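Local coordinates for protein serine acetyltransferase (Neisseria gonorrhoeae, PDB 6WYE) that probably catalyses acetyl transfer from acetyl-CoA to L-serine, giving O-acetyl-L-serine and CoA in the first step of L-cysteine biosynthesis, at residues 115-120 / 128-133; 165-170 / 179-184; 64-69 / 105-110. One frame throughout, in Å; residues are numbered along the deposited sequence.

How the interactions relate
Along the chain the order is interaction 3, interaction 1, interaction 2. Interactions 3 and 1 lie in the helical N-terminal part, their centres about 14 Å apart, and share helix 100-116; F133 of interaction 1 packs on L110 and V106 of interaction 3. Interaction 2 belongs to the first turn of the left-handed beta-helix, its centre about 12 Å from that of interaction 1 and about 18 Å from that of interaction 3. The helical part is joined to that turn by G132 against A184 and by a probable hydrogen bond from L179 N to D109 OD1. Interactions 1 and 2 each lend an aspartate, D117 and D182, to the same bound malate, a pocket completed by a second subunit.

Interaction 1. Residues 115-120 / 128-133; sequences ERDPAC and LYFKGF. With NA (sodium ion), chain G; LMR ((2S)-2-hydroxybutanedioic acid), chain H.
D117 meets F130 through one carboxylate oxygen while the other faces the bound malate. From CB the D117 side chain leaves with CG anti to the backbone N (chi1 -177°), and the carboxylate lies between F130 and the malate. CG is 3.5 Å from malate O2. OD1 is the busier tip: malate O2 lies 2.7 Å from it, a hydrogen bond whose proton is not settled because D182 OD2 is also within reach. The backbone N of A119 also donates to OD1, from well above the carboxylate plane, at 2.9 Å; this closes an Asx turn inside the type I turn D117-C120. OD2 comes obliquely to F130 CE2 at 3.4 Å, with carboxylate and ring planes 36° apart. C120 CB adds an apolar touch, also oblique to the ring, 4.4 Å from F130 CE2. Two carbonyl oxygens of the same turn bind the sodium ion, D117 O at 2.3 Å and C120 O at 2.5 Å; Y114 O and a water join them. R217 of the second subunit packs on P118 and hydrogen-bonds to the malate. The Asx turn and the sodium ion both hold on to the turn from which D117 reaches, which is consistent with a defined backbone there; the ligand-facing oxygen, OD1, is the one tied to the turn, while OD2 lies against the phenyl ring.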
ATOM      1  N   GLU A 115       9.002  23.774 -27.083  1.00 37.86           N
ATOM      2  CA  GLU A 115       9.749  24.814 -27.785  1.00 41.96           C
ATOM      3  C   GLU A 115      11.073  25.118 -27.096  1.00 40.39           C
ATOM      4  O   GLU A 115      12.113  25.207 -27.752  1.00 40.38           O
ATOM      5  CB  GLU A 115       8.906  26.088 -27.886  1.00 44.81           C
ATOM      6  CG  GLU A 115       7.751  25.981 -28.873  1.00 47.01           C
ATOM      7  CD  GLU A 115       6.740  27.098 -28.699  1.00 48.25           C
ATOM      8  OE1 GLU A 115       7.049  28.060 -27.968  1.00 49.88           O
ATOM      9  OE2 GLU A 115       5.634  27.006 -29.278  1.00 48.59           O
ATOM     10  N   ARG A 116      11.051  25.284 -25.769  1.00 38.15           N
ATOM     11  CA  ARG A 116      12.165  25.895 -25.053  1.00 35.40           C
ATOM     12  C   ARG A 116      13.138  24.907 -24.421  1.00 36.75           C
ATOM     13  O   ARG A 116      14.284  25.286 -24.165  1.00 36.73           O
ATOM     14  CB  ARG A 116      11.637  26.830 -23.956  1.00 35.69           C
ATOM     15  CG  ARG A 116      10.614  27.844 -24.454  1.00 34.22           C
ATOM     16  CD  ARG A 116       9.886  28.501 -23.302  1.00 33.18           C
ATOM     17  NE  ARG A 116       8.644  29.154 -23.702  1.00 32.16           N
ATOM     18  CZ  ARG A 116       7.782  29.706 -22.851  1.00 32.51           C
ATOM     19  NH1 ARG A 116       8.023  29.688 -21.541  1.00 34.84           N
ATOM     20  NH2 ARG A 116       6.666  30.258 -23.303  1.00 33.38           N
ATOM     21  N   ASP A 117      12.725  23.660 -24.151  1.00 34.72           N
ATOM     22  CA  ASP A 117      13.594  22.717 -23.454  1.00 33.11           C
ATOM     23  C   ASP A 117      14.200  21.774 -24.471  1.00 32.54           C
ATOM     24  O   ASP A 117      13.462  20.988 -25.073  1.00 33.47           O
ATOM     25  CB  ASP A 117      12.810  21.930 -22.394  1.00 30.28           C
ATOM     26  CG  ASP A 117      13.691  20.981 -21.575  1.00 32.37           C
ATOM     27  OD1 ASP A 117      14.914  20.864 -21.845  1.00 29.56           O
ATOM     28  OD2 ASP A 117      13.132  20.334 -20.649  1.00 34.48           O
ATOM     29  N   PRO A 118      15.511  21.827 -24.721  1.00 33.34           N
ATOM     30  CA  PRO A 118      16.105  20.894 -25.695  1.00 34.01           C
ATOM     31  C   PRO A 118      16.064  19.448 -25.257  1.00 37.06           C
ATOM     32  O   PRO A 118      16.287  18.569 -26.095  1.00 36.37           O
ATOM     33  CB  PRO A 118      17.556  21.380 -25.830  1.00 35.60           C
ATOM     34  CG  PRO A 118      17.782  22.329 -24.669  1.00 35.70           C
ATOM     35  CD  PRO A 118      16.441  22.892 -24.311  1.00 33.80           C
ATOM     36  N   ALA A 119      15.826  19.162 -23.975  1.00 30.50           N
ATOM     37  CA  ALA A 119      15.638  17.777 -23.571  1.00 31.69           C
ATOM     38  C   ALA A 119      14.266  17.240 -23.944  1.00 33.11           C
ATOM     39  O   ALA A 119      14.025  16.040 -23.782  1.00 35.53           O
ATOM     40  CB  ALA A 119      15.853  17.629 -22.055  1.00 31.85           C
ATOM     41  N   CYS A 120      13.360  18.084 -24.429  1.00 34.56           N
ATOM     42  CA  CYS A 120      11.999  17.659 -24.741  1.00 34.03           C
ATOM     43  C   CYS A 120      11.818  17.620 -26.251  1.00 37.96           C
ATOM     44  O   CYS A 120      11.835  18.666 -26.909  1.00 36.96           O
ATOM     45  CB  CYS A 120      10.971  18.597 -24.116  1.00 32.31           C
ATOM     46  SG  CYS A 120       9.303  18.204 -24.586  1.00 35.02           S
ATOM     47  N   LEU A 128       3.946  13.273 -18.698  1.00 29.28           N
ATOM     48  CA  LEU A 128       4.067  12.130 -17.802  1.00 33.22           C
ATOM     49  C   LEU A 128       5.236  12.219 -16.834  1.00 29.51           C
ATOM     50  O   LEU A 128       5.142  11.665 -15.736  1.00 31.33           O
ATOM     51  CB  LEU A 128       4.203  10.833 -18.619  1.00 30.01           C
ATOM     52  CG  LEU A 128       2.978  10.536 -19.478  1.00 29.21           C
ATOM     53  CD1 LEU A 128       3.167   9.295 -20.362  1.00 28.27           C
ATOM     54  CD2 LEU A 128       1.749  10.403 -18.587  1.00 32.07           C
ATOM     55  N   TYR A 129       6.338  12.892 -17.191  1.00 24.91           N
ATOM     56  CA  TYR A 129       7.574  12.693 -16.445  1.00 27.26           C
ATOM     57  C   TYR A 129       8.291  13.956 -15.985  1.00 26.16           C
ATOM     58  O   TYR A 129       9.377  13.830 -15.407  1.00 27.02           O
ATOM     59  CB  TYR A 129       8.561  11.847 -17.270  1.00 25.70           C
ATOM     60  CG  TYR A 129       7.935  10.571 -17.839  1.00 26.57           C
ATOM     61  CD1 TYR A 129       7.440   9.579 -16.994  1.00 28.38           C
ATOM     62  CD2 TYR A 129       7.835  10.378 -19.209  1.00 30.61           C
ATOM     63  CE1 TYR A 129       6.876   8.427 -17.481  1.00 28.58           C
ATOM     64  CE2 TYR A 129       7.267   9.212 -19.731  1.00 31.92           C
ATOM     65  CZ  TYR A 129       6.792   8.247 -18.867  1.00 33.94           C
ATOM     66  OH  TYR A 129       6.219   7.114 -19.383  1.00 32.42           O
ATOM     67  N   PHE A 130       7.750  15.158 -16.222  1.00 26.10           N
ATOM     68  CA  PHE A 130       8.418  16.392 -15.789  1.00 27.15           C
ATOM     69  C   PHE A 130       7.705  16.956 -14.567  1.00 26.38           C
ATOM     70  O   PHE A 130       6.590  17.474 -14.669  1.00 27.89           O
ATOM     71  CB  PHE A 130       8.481  17.439 -16.905  1.00 29.20           C
ATOM     72  CG  PHE A 130       9.576  17.198 -17.921  1.00 27.90           C
ATOM     73  CD1 PHE A 130      10.247  15.986 -17.971  1.00 30.09           C
ATOM     74  CD2 PHE A 130       9.917  18.188 -18.842  1.00 31.23           C
ATOM     75  CE1 PHE A 130      11.244  15.761 -18.912  1.00 29.72           C
ATOM     76  CE2 PHE A 130      10.906  17.981 -19.775  1.00 29.77           C
ATOM     77  CZ  PHE A 130      11.567  16.764 -19.829  1.00 31.20           C
ATOM     78  N   LYS A 131       8.383  16.881 -13.415  1.00 26.46           N
ATOM     79  CA  LYS A 131       7.822  17.291 -12.130  1.00 26.67           C
ATOM     80  C   LYS A 131       7.404  18.765 -12.109  1.00 27.16           C
ATOM     81  O   LYS A 131       6.440  19.119 -11.424  1.00 26.04           O
ATOM     82  CB  LYS A 131       8.886  17.016 -11.059  1.00 28.36           C
ATOM     83  CG  LYS A 131       8.615  17.430  -9.669  1.00 32.45           C
ATOM     84  CD  LYS A 131       9.697  16.824  -8.724  1.00 30.15           C
ATOM     85  CE  LYS A 131      10.978  17.669  -8.666  1.00 26.14           C
ATOM     86  NZ  LYS A 131      11.853  17.260  -7.507  1.00 28.30           N
ATOM     87  N   GLY A 132       8.124  19.639 -12.827  1.00 26.84           N
ATOM     88  CA  GLY A 132       7.747  21.050 -12.851  1.00 27.64           C
ATOM     89  C   GLY A 132       6.440  21.298 -13.587  1.00 29.01           C
ATOM     90  O   GLY A 132       5.626  22.130 -13.170  1.00 30.20           O
ATOM     91  N   PHE A 133       6.219  20.574 -14.685  1.00 28.87           N
ATOM     92  CA  PHE A 133       4.921  20.609 -15.350  1.00 28.54           C
ATOM     93  C   PHE A 133       3.807  20.089 -14.435  1.00 28.39           C
ATOM     94  O   PHE A 133       2.725  20.688 -14.361  1.00 31.40           O
ATOM     95  CB  PHE A 133       4.991  19.797 -16.647  1.00 31.41           C
ATOM     96  CG  PHE A 133       3.665  19.631 -17.311  1.00 30.22           C
ATOM     97  CD1 PHE A 133       3.151  20.651 -18.107  1.00 28.55           C
ATOM     98  CD2 PHE A 133       2.917  18.472 -17.125  1.00 29.26           C
ATOM     99  CE1 PHE A 133       1.922  20.521 -18.717  1.00 29.80           C
ATOM    100  CE2 PHE A 133       1.675  18.328 -17.729  1.00 30.65           C
ATOM    101  CZ  PHE A 133       1.176  19.360 -18.526  1.00 34.20           C
TER
HETATM  102 NA    NA G 301      12.523  21.010 -27.210  1.00 43.06          NA
HETATM  103  C1  LMR H 302      18.506  21.631 -21.230  1.00 34.24           C
HETATM  104  O1A LMR H 302      19.360  22.381 -21.628  1.00 34.97           O
HETATM  105  O1B LMR H 302      18.415  20.476 -21.545  1.00 31.83           O
HETATM  106  C2  LMR H 302      17.485  22.214 -20.250  1.00 34.67           C
HETATM  107  O2  LMR H 302      16.635  21.231 -19.753  1.00 35.91           O
HETATM  108  C3  LMR H 302      18.154  22.921 -19.069  1.00 37.81           C
HETATM  109  C4  LMR H 302      19.045  21.997 -18.272  1.00 38.59           C
HETATM  110  O4A LMR H 302      18.998  20.822 -18.499  1.00 36.89           O
HETATM  111  O4B LMR H 302      19.762  22.474 -17.446  1.00 38.92           O
HETATM  112  O   HOH W   1      13.925  22.973 -27.537  1.00 37.50           O

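Interaction 2. Residues 165-170 / 179-184; sequences FGVDIH and LMLDHA. With LMR ((2S)-2-hydroxybutanedioic acid), chain H.
V167 points its CB at the 179-184 segment and meets it with one methyl, CG2. With CG1 swung opposite the backbone N (chi1 170°), it is CG2 that is left to lie against A184: A184 CB is 3.8 Å, and A184 O 3.6 Å, from V167 CG2. L181 approaches the same methyl more loosely, its CD2 lying 4.3 Å from V167 CG2. No hydrogen bond joins the two segments. They lie on different faces of the first turn of a left-handed parallel beta-helix, the fold of the hexapeptide-repeat transferases: strand 168-169 opens one sheet, strand 180-182 another, and V167, L181 and A184 meet in the interior, where F187 also touches L181. D182 and H183 face the other way, toward the malate. D182 OD2 is 2.8 Å from malate O2, a bond that competes with D117 for the same hydroxyl proton. H183 lays one ring face under D182 OD1, which sits 3.6 Å above the ring centre, and turns its edge to the ligand, NE2 being 3.2 Å from malate C4. The other ring nitrogen, ND1, hydrogen-bonds to D168 OD2 of the second subunit.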
ATOM      1  N   PHE A 165       6.591  16.980  -4.981  1.00 29.01           N
ATOM      2  CA  PHE A 165       7.278  17.666  -6.065  1.00 26.76           C
ATOM      3  C   PHE A 165       8.431  18.538  -5.590  1.00 27.69           C
ATOM      4  O   PHE A 165       9.204  19.009  -6.423  1.00 26.28           O
ATOM      5  CB  PHE A 165       6.298  18.543  -6.865  1.00 26.49           C
ATOM      6  CG  PHE A 165       5.150  17.779  -7.501  1.00 27.50           C
ATOM      7  CD1 PHE A 165       5.333  16.497  -7.996  1.00 25.85           C
ATOM      8  CD2 PHE A 165       3.890  18.359  -7.604  1.00 27.17           C
ATOM      9  CE1 PHE A 165       4.285  15.802  -8.583  1.00 28.49           C
ATOM     10  CE2 PHE A 165       2.839  17.674  -8.189  1.00 29.65           C
ATOM     11  CZ  PHE A 165       3.038  16.390  -8.692  1.00 29.61           C
ATOM     12  N   GLY A 166       8.589  18.740  -4.283  1.00 27.75           N
ATOM     13  CA  GLY A 166       9.594  19.679  -3.832  1.00 27.36           C
ATOM     14  C   GLY A 166       9.292  21.105  -4.240  1.00 27.58           C
ATOM     15  O   GLY A 166      10.204  21.922  -4.320  1.00 28.09           O
ATOM     16  N   VAL A 167       8.021  21.420  -4.485  1.00 29.34           N
ATOM     17  CA  VAL A 167       7.587  22.719  -4.988  1.00 28.07           C
ATOM     18  C   VAL A 167       6.547  23.275  -4.025  1.00 27.50           C
ATOM     19  O   VAL A 167       5.580  22.585  -3.687  1.00 27.09           O
ATOM     20  CB  VAL A 167       6.998  22.607  -6.406  1.00 30.84           C
ATOM     21  CG1 VAL A 167       6.339  23.920  -6.795  1.00 30.56           C
ATOM     22  CG2 VAL A 167       8.067  22.228  -7.436  1.00 29.29           C
ATOM     23  N   ASP A 168       6.732  24.518  -3.589  1.00 24.46           N
ATOM     24  CA  ASP A 168       5.807  25.135  -2.643  1.00 25.71           C
ATOM     25  C   ASP A 168       5.188  26.354  -3.318  1.00 26.30           C
ATOM     26  O   ASP A 168       5.828  27.402  -3.418  1.00 26.25           O
ATOM     27  CB  ASP A 168       6.528  25.500  -1.337  1.00 25.21           C
ATOM     28  CG  ASP A 168       5.581  25.996  -0.262  1.00 29.23           C
ATOM     29  OD1 ASP A 168       4.444  26.395  -0.593  1.00 30.52           O
ATOM     30  OD2 ASP A 168       5.966  25.986   0.929  1.00 29.92           O
ATOM     31  N   ILE A 169       3.949  26.222  -3.781  1.00 26.67           N
ATOM     32  CA  ILE A 169       3.212  27.338  -4.361  1.00 27.86           C
ATOM     33  C   ILE A 169       1.943  27.551  -3.535  1.00 28.33           C
ATOM     34  O   ILE A 169       1.108  26.646  -3.419  1.00 28.00           O
ATOM     35  CB  ILE A 169       2.872  27.098  -5.839  1.00 29.09           C
ATOM     36  CG1 ILE A 169       4.142  26.816  -6.656  1.00 30.07           C
ATOM     37  CG2 ILE A 169       2.100  28.295  -6.413  1.00 29.68           C
ATOM     38  CD1 ILE A 169       3.835  26.224  -8.035  1.00 29.59           C
ATOM     39  N   HIS A 170       1.796  28.749  -2.982  1.00 27.23           N
ATOM     40  CA  HIS A 170       0.596  29.083  -2.230  1.00 31.34           C
ATOM     41  C   HIS A 170      -0.626  29.043  -3.145  1.00 29.85           C
ATOM     42  O   HIS A 170      -0.558  29.514  -4.278  1.00 30.96           O
ATOM     43  CB  HIS A 170       0.737  30.480  -1.613  1.00 32.07           C
ATOM     44  CG  HIS A 170      -0.301  30.782  -0.581  1.00 32.24           C
ATOM     45  ND1 HIS A 170      -1.589  31.150  -0.908  1.00 33.03           N
ATOM     46  CD2 HIS A 170      -0.255  30.731   0.774  1.00 33.46           C
ATOM     47  CE1 HIS A 170      -2.289  31.323   0.202  1.00 33.25           C
ATOM     48  NE2 HIS A 170      -1.503  31.078   1.237  1.00 34.07           N
ATOM     49  N   LEU A 179       3.979  28.694 -19.380  1.00 36.55           N
ATOM     50  CA  LEU A 179       5.030  28.660 -18.375  1.00 35.67           C
ATOM     51  C   LEU A 179       5.839  27.375 -18.462  1.00 36.28           C
ATOM     52  O   LEU A 179       5.294  26.290 -18.715  1.00 40.39           O
ATOM     53  CB  LEU A 179       4.431  28.801 -16.979  1.00 41.33           C
ATOM     54  CG  LEU A 179       3.482  29.979 -16.808  1.00 43.76           C
ATOM     55  CD2 LEU A 179       4.029  31.297 -17.441  1.00 41.05           C
ATOM     56  N   MET A 180       7.144  27.497 -18.233  1.00 32.53           N
ATOM     57  CA  MET A 180       8.016  26.338 -18.076  1.00 34.04           C
ATOM     58  C   MET A 180       8.726  26.455 -16.737  1.00 35.34           C
ATOM     59  O   MET A 180       9.363  27.479 -16.454  1.00 33.21           O
ATOM     60  CB  MET A 180       9.041  26.236 -19.201  1.00 34.87           C
ATOM     61  CG  MET A 180      10.070  25.132 -18.985  1.00 35.55           C
ATOM     62  SD  MET A 180      11.165  24.845 -20.396  1.00 35.67           S
ATOM     63  CE  MET A 180      12.349  26.167 -20.153  1.00 31.62           C
ATOM     64  N   LEU A 181       8.592  25.421 -15.908  1.00 31.76           N
ATOM     65  CA  LEU A 181       9.338  25.282 -14.651  1.00 30.57           C
ATOM     66  C   LEU A 181      10.210  24.045 -14.838  1.00 31.09           C
ATOM     67  O   LEU A 181       9.758  22.916 -14.626  1.00 31.87           O
ATOM     68  CB  LEU A 181       8.408  25.150 -13.449  1.00 29.44           C
ATOM     69  CG  LEU A 181       9.078  24.811 -12.104  1.00 27.25           C
ATOM     70  CD1 LEU A 181      10.146  25.842 -11.738  1.00 25.10           C
ATOM     71  CD2 LEU A 181       8.044  24.702 -10.987  1.00 24.58           C
ATOM     72  N   ASP A 182      11.446  24.256 -15.265  1.00 28.36           N
ATOM     73  CA  ASP A 182      12.343  23.157 -15.606  1.00 29.79           C
ATOM     74  C   ASP A 182      13.012  22.589 -14.353  1.00 28.97           C
ATOM     75  O   ASP A 182      13.568  23.350 -13.549  1.00 30.48           O
ATOM     76  CB  ASP A 182      13.393  23.661 -16.595  1.00 29.37           C
ATOM     77  CG  ASP A 182      14.136  22.545 -17.285  1.00 30.78           C
ATOM     78  OD1 ASP A 182      13.715  21.373 -17.174  1.00 31.89           O
ATOM     79  OD2 ASP A 182      15.152  22.848 -17.946  1.00 31.33           O
ATOM     80  N   HIS A 183      12.990  21.259 -14.176  1.00 26.14           N
ATOM     81  CA  HIS A 183      13.591  20.513 -13.017  1.00 27.99           C
ATOM     82  C   HIS A 183      12.739  20.724 -11.767  1.00 28.38           C
ATOM     83  O   HIS A 183      12.551  19.737 -11.061  1.00 28.78           O
ATOM     84  CB  HIS A 183      15.089  20.740 -12.827  1.00 29.02           C
ATOM     85  CG  HIS A 183      15.900  20.872 -14.067  1.00 31.78           C
ATOM     86  ND1 HIS A 183      16.155  19.811 -14.898  1.00 32.92           N
ATOM     87  CD2 HIS A 183      16.549  21.929 -14.589  1.00 29.95           C
ATOM     88  CE1 HIS A 183      16.909  20.218 -15.892  1.00 31.37           C
ATOM     89  NE2 HIS A 183      17.167  21.507 -15.721  1.00 32.94           N
ATOM     90  N   ALA A 184      12.404  21.969 -11.435  1.00 29.28           N
ATOM     91  CA  ALA A 184      11.403  22.357 -10.428  1.00 28.76           C
ATOM     92  C   ALA A 184      11.881  22.383  -8.980  1.00 28.77           C
ATOM     93  O   ALA A 184      11.443  23.251  -8.221  1.00 28.01           O
ATOM     94  CB  ALA A 184      10.170  21.441 -10.486  1.00 29.11           C
TER
HETATM   95  C1  LMR H 302      18.506  21.631 -21.230  1.00 34.24           C
HETATM   96  O1A LMR H 302      19.360  22.381 -21.628  1.00 34.97           O
HETATM   97  O1B LMR H 302      18.415  20.476 -21.545  1.00 31.83           O
HETATM   98  C2  LMR H 302      17.485  22.214 -20.250  1.00 34.67           C
HETATM   99  O2  LMR H 302      16.635  21.231 -19.753  1.00 35.91           O
HETATM  100  C3  LMR H 302      18.154  22.921 -19.069  1.00 37.81           C
HETATM  101  C4  LMR H 302      19.045  21.997 -18.272  1.00 38.59           C
HETATM  102  O4A LMR H 302      18.998  20.822 -18.499  1.00 36.89           O
HETATM  103  O4B LMR H 302      19.762  22.474 -17.446  1.00 38.92           O

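Interaction 3. Residues 64-69 / 105-110; sequences ESLGSV and CVEADL
Two helices of the all-helical N-terminal part of serine acetyltransferase pack here, the capped first turn of helix 66-78 setting L66 against the middle of helix 100-116. The contact is apolar: no hydrogen bond passes between residues 64-69 and 105-110. From residues 64-69 only L66 takes part. Its CG stands anti to the backbone N (chi1 179°), which points the branch at helix 100-116, and the CD2 methyl at its end does all the close touching. Across from it, V106 and L110 stand one turn apart on the same side of helix 100-116 (L110 N is hydrogen-bonded to V106 O), and their methyls meet L66 together. L110 meets it tip to tip, CD1 lying 3.9 Å from L66 CD2. V106 comes in at a slant, its CG1 4.0 Å from that same L66 CD2. Between the two on the chain, E107 starts out along the flank of the contact, but its chain bends nearer, and the aliphatic CG comes within 4.2 Å of L66 CD2. Other helices close round the leucine: W35 and I38 of helix 34-48 and L127 of helix 124-129 touch L66. D109 of helix 100-116 turns to other partners, with OD2 in a salt bridge to R140. L66 is the first helical residue of its own helix and follows the N-cap S65. There S65 OG accepts from the backbone N of S68, a capping bond of 3.3 Å with an N-H...O angle of 154°, and V69 N is hydrogen-bonded to S65 O at 3.1 Å.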
ATOM      1  N   GLU A  64     -10.400   9.890 -22.956  1.00 45.33           N
ATOM      2  CA  GLU A  64     -10.935  10.564 -24.132  1.00 48.87           C
ATOM      3  C   GLU A  64     -10.414  11.983 -24.306  1.00 48.46           C
ATOM      4  O   GLU A  64     -10.727  12.613 -25.323  1.00 50.59           O
ATOM      5  CB  GLU A  64     -12.469  10.592 -24.076  1.00 50.61           C
ATOM      6  N   SER A  65      -9.650  12.515 -23.348  1.00 41.74           N
ATOM      7  CA  SER A  65      -9.173  13.887 -23.469  1.00 38.70           C
ATOM      8  C   SER A  65      -7.898  14.071 -22.659  1.00 38.14           C
ATOM      9  O   SER A  65      -7.641  13.352 -21.688  1.00 38.23           O
ATOM     10  CB  SER A  65     -10.227  14.902 -23.017  1.00 37.40           C
ATOM     11  OG  SER A  65     -10.456  14.815 -21.614  1.00 43.03           O
ATOM     12  N   LEU A  66      -7.109  15.067 -23.074  1.00 33.93           N
ATOM     13  CA  LEU A  66      -5.889  15.404 -22.351  1.00 36.27           C
ATOM     14  C   LEU A  66      -6.194  15.814 -20.914  1.00 36.85           C
ATOM     15  O   LEU A  66      -5.446  15.470 -19.993  1.00 38.08           O
ATOM     16  CB  LEU A  66      -5.141  16.519 -23.080  1.00 37.19           C
ATOM     17  CG  LEU A  66      -3.844  16.981 -22.417  1.00 38.98           C
ATOM     18  CD1 LEU A  66      -2.758  15.913 -22.571  1.00 39.79           C
ATOM     19  CD2 LEU A  66      -3.395  18.295 -23.016  1.00 36.85           C
ATOM     20  N   GLY A  67      -7.283  16.557 -20.700  1.00 36.13           N
ATOM     21  CA  GLY A  67      -7.620  16.959 -19.339  1.00 35.43           C
ATOM     22  C   GLY A  67      -7.887  15.772 -18.434  1.00 36.76           C
ATOM     23  O   GLY A  67      -7.494  15.765 -17.262  1.00 36.86           O
ATOM     24  N   SER A  68      -8.544  14.743 -18.968  1.00 38.21           N
ATOM     25  CA  SER A  68      -8.819  13.546 -18.184  1.00 38.06           C
ATOM     26  C   SER A  68      -7.528  12.805 -17.865  1.00 34.53           C
ATOM     27  O   SER A  68      -7.350  12.298 -16.748  1.00 32.21           O
ATOM     28  CB  SER A  68      -9.796  12.642 -18.960  1.00 40.48           C
ATOM     29  OG  SER A  68     -10.174  11.508 -18.195  1.00 44.27           O
ATOM     30  N   VAL A  69      -6.591  12.786 -18.816  1.00 33.24           N
ATOM     31  CA  VAL A  69      -5.276  12.199 -18.564  1.00 33.06           C
ATOM     32  C   VAL A  69      -4.566  12.955 -17.447  1.00 33.69           C
ATOM     33  O   VAL A  69      -4.065  12.355 -16.486  1.00 30.80           O
ATOM     34  CB  VAL A  69      -4.445  12.183 -19.860  1.00 32.91           C
ATOM     35  CG1 VAL A  69      -2.983  11.844 -19.573  1.00 31.34           C
ATOM     36  CG2 VAL A  69      -5.053  11.187 -20.858  1.00 29.65           C
ATOM     37  N   CYS A 105      -4.445  26.637 -20.662  1.00 42.46           N
ATOM     38  CA  CYS A 105      -3.124  26.888 -20.100  1.00 40.43           C
ATOM     39  C   CYS A 105      -2.258  25.640 -20.161  1.00 38.78           C
ATOM     40  O   CYS A 105      -1.076  25.713 -20.517  1.00 36.80           O
ATOM     41  CB  CYS A 105      -3.278  27.395 -18.672  1.00 46.53           C
ATOM     42  SG  CYS A 105      -4.123  28.980 -18.626  1.00 49.93           S
ATOM     43  N   VAL A 106      -2.849  24.476 -19.862  1.00 39.48           N
ATOM     44  CA  VAL A 106      -2.116  23.209 -19.911  1.00 36.90           C
ATOM     45  C   VAL A 106      -1.501  22.999 -21.288  1.00 36.84           C
ATOM     46  O   VAL A 106      -0.310  22.673 -21.419  1.00 34.48           O
ATOM     47  CB  VAL A 106      -3.045  22.036 -19.536  1.00 36.56           C
ATOM     48  CG1 VAL A 106      -2.415  20.706 -19.922  1.00 36.32           C
ATOM     49  CG2 VAL A 106      -3.352  22.055 -18.052  1.00 35.39           C
ATOM     50  N   GLU A 107      -2.305  23.197 -22.338  1.00 35.67           N
ATOM     51  CA  GLU A 107      -1.802  23.023 -23.698  1.00 37.62           C
ATOM     52  C   GLU A 107      -0.704  24.025 -24.019  1.00 35.12           C
ATOM     53  O   GLU A 107       0.306  23.672 -24.642  1.00 32.63           O
ATOM     54  CB  GLU A 107      -2.948  23.156 -24.708  1.00 43.29           C
ATOM     55  CG  GLU A 107      -4.098  22.189 -24.452  1.00 48.80           C
ATOM     56  CD  GLU A 107      -4.746  21.684 -25.735  1.00 53.88           C
ATOM     57  OE1 GLU A 107      -4.405  22.191 -26.831  1.00 53.95           O
ATOM     58  OE2 GLU A 107      -5.616  20.788 -25.637  1.00 56.37           O
ATOM     59  N   ALA A 108      -0.887  25.287 -23.627  1.00 37.21           N
ATOM     60  CA  ALA A 108       0.163  26.274 -23.873  1.00 36.26           C
ATOM     61  C   ALA A 108       1.465  25.864 -23.195  1.00 35.66           C
ATOM     62  O   ALA A 108       2.550  25.988 -23.774  1.00 35.36           O
ATOM     63  CB  ALA A 108      -0.289  27.650 -23.384  1.00 36.76           C
ATOM     64  N   ASP A 109       1.369  25.353 -21.966  1.00 34.73           N
ATOM     65  CA  ASP A 109       2.561  24.936 -21.231  1.00 34.07           C
ATOM     66  C   ASP A 109       3.299  23.810 -21.946  1.00 31.08           C
ATOM     67  O   ASP A 109       4.532  23.827 -22.031  1.00 28.74           O
ATOM     68  CB  ASP A 109       2.165  24.508 -19.811  1.00 33.26           C
ATOM     69  CG  ASP A 109       1.793  25.688 -18.928  1.00 33.70           C
ATOM     70  OD1 ASP A 109       1.815  26.839 -19.426  1.00 34.04           O
ATOM     71  OD2 ASP A 109       1.485  25.478 -17.729  1.00 36.92           O
ATOM     72  N   LEU A 110       2.568  22.806 -22.446  1.00 30.53           N
ATOM     73  CA  LEU A 110       3.231  21.692 -23.118  1.00 31.93           C
ATOM     74  C   LEU A 110       3.964  22.172 -24.362  1.00 35.82           C
ATOM     75  O   LEU A 110       5.112  21.773 -24.616  1.00 37.45           O
ATOM     76  CB  LEU A 110       2.211  20.594 -23.465  1.00 33.20           C
ATOM     77  CG  LEU A 110       1.719  19.772 -22.269  1.00 34.72           C
ATOM     78  CD1 LEU A 110       0.477  18.951 -22.620  1.00 34.35           C
ATOM     79  CD2 LEU A 110       2.834  18.854 -21.791  1.00 33.65           C
TER